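Local coordinates for protein ABC transporter (PDB 4G68) that probably binds xylan-derived oligosaccharides outside the cell and delivers them to an ABC transporter, as a bacterial solute-binding protein, at residues 117-122 with 334-339. Sequence-based numbering, arbitrary orientation.
Sequences LQLDSY and EAVRAA
V336 packs its CG2 methyl against L117, L119 and the Y122 ring and its CG1 against the root of Y122; no hydrogen bond crosses between 117-122 and 334-339, so the contact is apolar packing with one CH-pi interaction. Followed outward from its backbone, the Y122 side chain touches V336 at almost every step. Its CB lies 3.6 Å from V336 CG1, and the same methyl stands 3.6 Å from Y122 CG. Farther out V336 CG2 takes over, reaching CE2 of Y122 at 3.8 Å and CZ at 4.0 Å. V336 CG2 sits 3.8 Å from the centroid of the Y122 ring, 11° off its normal and so over the face; L119 O lies at the ring's edge, in plane. At the tip, Y122 OH hydrogen-bonds to D333 OD1, fixing the far end of the ring beside the helix. V336 CG1 is anti to its backbone N (chi1 177°), which turns CG2 over the ring, where it also meets L119 CD2 at 3.7 Å and L117 CD2 at 3.9 Å. Replacing Y122 by alanine is likely to strip V336 CG2 of the aromatic face it lies over and D333 of its hydroxyl partner. In this solute-binding-protein fold the contact packs the loop following helix 108-112 onto the start of helix 332-353 over the mixed sheet, with L117 and V336 resting on V325 of strand 317-325, and L119 on I148 of strand 144-160.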
ATOM      1  N   LEU C 117      21.457   3.989   8.665  1.00 24.82           N
ATOM      2  CA  LEU C 117      22.743   3.943   7.921  1.00 26.47           C
ATOM      3  C   LEU C 117      22.597   4.472   6.507  1.00 27.28           C
ATOM      4  O   LEU C 117      21.749   3.962   5.763  1.00 28.20           O
ATOM      5  CB  LEU C 117      23.319   2.499   7.860  1.00 27.87           C
ATOM      6  CG  LEU C 117      24.724   2.435   7.214  1.00 30.82           C
ATOM      7  CD1 LEU C 117      25.717   3.294   8.006  1.00 31.82           C
ATOM      8  CD2 LEU C 117      25.290   1.023   7.056  1.00 31.06           C
ATOM      9  N   GLN C 118      23.386   5.497   6.165  1.00 25.57           N
ATOM     10  CA  GLN C 118      23.483   6.013   4.786  1.00 25.97           C
ATOM     11  C   GLN C 118      24.147   4.987   3.863  1.00 25.65           C
ATOM     12  O   GLN C 118      25.192   4.381   4.200  1.00 26.31           O
ATOM     13  CB  GLN C 118      24.293   7.300   4.763  1.00 24.40           C
ATOM     14  CG  GLN C 118      24.230   8.065   3.450  1.00 27.01           C
ATOM     15  CD  GLN C 118      25.359   9.069   3.327  1.00 26.89           C
ATOM     16  OE1 GLN C 118      25.839   9.607   4.350  1.00 25.82           O
ATOM     17  NE2 GLN C 118      25.809   9.327   2.083  1.00 23.05           N
ATOM     18  N   LEU C 119      23.561   4.781   2.698  1.00 24.27           N
ATOM     19  CA  LEU C 119      23.976   3.670   1.865  1.00 23.21           C
ATOM     20  C   LEU C 119      24.709   4.055   0.576  1.00 23.55           C
ATOM     21  O   LEU C 119      25.123   3.133  -0.153  1.00 24.89           O
ATOM     22  CB  LEU C 119      22.767   2.774   1.530  1.00 23.59           C
ATOM     23  CG  LEU C 119      21.949   2.146   2.667  1.00 26.08           C
ATOM     24  CD1 LEU C 119      20.837   1.228   2.129  1.00 24.64           C
ATOM     25  CD2 LEU C 119      22.833   1.388   3.658  1.00 25.40           C
ATOM     26  N   ASP C 120      24.949   5.354   0.313  1.00 22.46           N
ATOM     27  CA  ASP C 120      25.520   5.740  -0.998  1.00 24.61           C
ATOM     28  C   ASP C 120      26.877   5.109  -1.249  1.00 28.14           C
ATOM     29  O   ASP C 120      27.242   4.832  -2.414  1.00 32.17           O
ATOM     30  CB  ASP C 120      25.632   7.246  -1.152  1.00 30.75           C
ATOM     31  CG  ASP C 120      24.300   7.899  -1.065  1.00 31.72           C
ATOM     32  OD1 ASP C 120      23.676   8.184  -2.139  1.00 30.49           O
ATOM     33  OD2 ASP C 120      23.851   8.012   0.098  1.00 29.16           O
ATOM     34  N   SER C 121      27.632   4.877  -0.168  1.00 27.14           N
ATOM     35  CA  SER C 121      28.963   4.251  -0.302  1.00 27.77           C
ATOM     36  C   SER C 121      28.866   2.781  -0.724  1.00 29.15           C
ATOM     37  O   SER C 121      29.869   2.217  -1.198  1.00 25.63           O
ATOM     38  CB  SER C 121      29.812   4.366   0.979  1.00 26.27           C
ATOM     39  OG  SER C 121      29.223   3.635   2.049  1.00 25.11           O
ATOM     40  N   TYR C 122      27.705   2.167  -0.502  1.00 22.20           N
ATOM     41  CA  TYR C 122      27.490   0.764  -0.901  1.00 26.94           C
ATOM     42  C   TYR C 122      26.704   0.614  -2.207  1.00 28.39           C
ATOM     43  O   TYR C 122      26.324  -0.497  -2.568  1.00 32.12           O
ATOM     44  CB  TYR C 122      26.798  -0.061   0.149  1.00 25.11           C
ATOM     45  CG  TYR C 122      27.397  -0.095   1.535  1.00 28.36           C
ATOM     46  CD1 TYR C 122      28.277  -1.157   1.927  1.00 27.74           C
ATOM     47  CD2 TYR C 122      27.029   0.862   2.483  1.00 28.05           C
ATOM     48  CE1 TYR C 122      28.789  -1.213   3.199  1.00 27.84           C
ATOM     49  CE2 TYR C 122      27.535   0.822   3.780  1.00 31.00           C
ATOM     50  CZ  TYR C 122      28.416  -0.196   4.125  1.00 28.05           C
ATOM     51  OH  TYR C 122      28.874  -0.223   5.396  1.00 27.56           O
ATOM     52  N   GLU C 334      27.999  -6.290   6.507  1.00 29.96           N
ATOM     53  CA  GLU C 334      27.264  -7.566   6.334  1.00 32.05           C
ATOM     54  C   GLU C 334      25.746  -7.333   6.206  1.00 33.09           C
ATOM     55  O   GLU C 334      25.078  -7.968   5.358  1.00 27.09           O
ATOM     56  CB  GLU C 334      27.576  -8.503   7.507  1.00 32.58           C
ATOM     57  CG  GLU C 334      29.085  -8.817   7.601  1.00 34.61           C
ATOM     58  CD  GLU C 334      29.963  -7.815   8.429  1.00 35.91           C
ATOM     59  OE1 GLU C 334      29.552  -6.721   8.876  1.00 23.56           O
ATOM     60  OE2 GLU C 334      31.153  -8.156   8.641  1.00 43.29           O
ATOM     61  N   ALA C 335      25.228  -6.432   7.051  1.00 28.37           N
ATOM     62  CA  ALA C 335      23.812  -6.011   7.012  1.00 29.42           C
ATOM     63  C   ALA C 335      23.343  -5.392   5.673  1.00 27.92           C
ATOM     64  O   ALA C 335      22.207  -5.679   5.202  1.00 25.57           O
ATOM     65  CB  ALA C 335      23.497  -5.072   8.170  1.00 30.88           C
ATOM     66  N   VAL C 336      24.193  -4.563   5.054  1.00 25.33           N
ATOM     67  CA  VAL C 336      23.893  -4.007   3.712  1.00 24.62           C
ATOM     68  C   VAL C 336      23.928  -5.131   2.665  1.00 26.39           C
ATOM     69  O   VAL C 336      23.088  -5.130   1.766  1.00 22.57           O
ATOM     70  CB  VAL C 336      24.866  -2.850   3.311  1.00 24.67           C
ATOM     71  CG1 VAL C 336      24.583  -2.344   1.876  1.00 26.27           C
ATOM     72  CG2 VAL C 336      24.737  -1.686   4.269  1.00 25.86           C
ATOM     73  N   ARG C 337      24.862  -6.105   2.797  1.00 23.81           N
ATOM     74  CA  ARG C 337      24.977  -7.160   1.796  1.00 27.88           C
ATOM     75  C   ARG C 337      23.737  -8.026   1.799  1.00 31.75           C
ATOM     76  O   ARG C 337      23.127  -8.291   0.719  1.00 32.44           O
ATOM     77  CB  ARG C 337      26.230  -8.030   1.951  1.00 29.49           C
ATOM     78  CG  ARG C 337      26.434  -9.002   0.788  1.00 29.70           C
ATOM     79  CD  ARG C 337      27.831  -9.634   0.805  1.00 33.97           C
ATOM     80  NE  ARG C 337      28.043 -10.375   2.047  1.00 36.39           N
ATOM     81  CZ  ARG C 337      27.840 -11.682   2.191  1.00 35.33           C
ATOM     82  NH1 ARG C 337      27.430 -12.399   1.150  1.00 34.34           N
ATOM     83  NH2 ARG C 337      28.065 -12.251   3.361  1.00 32.63           N
ATOM     84  N   ALA C 338      23.358  -8.444   3.007  1.00 25.94           N
ATOM     85  CA  ALA C 338      22.113  -9.135   3.198  1.00 24.59           C
ATOM     86  C   ALA C 338      20.912  -8.371   2.744  1.00 25.21           C
ATOM     87  O   ALA C 338      20.050  -8.959   2.127  1.00 26.67           O
ATOM     88  CB  ALA C 338      21.946  -9.524   4.663  1.00 25.68           C
ATOM     89  N   ALA C 339      20.799  -7.092   3.134  1.00 23.66           N
ATOM     90  CA  ALA C 339      19.640  -6.273   2.743  1.00 24.62           C
ATOM     91  C   ALA C 339      19.530  -6.290   1.205  1.00 24.60           C
ATOM     92  O   ALA C 339      18.438  -6.604   0.669  1.00 26.75           O
ATOM     93  CB  ALA C 339      19.738  -4.838   3.262  1.00 22.12           C
TER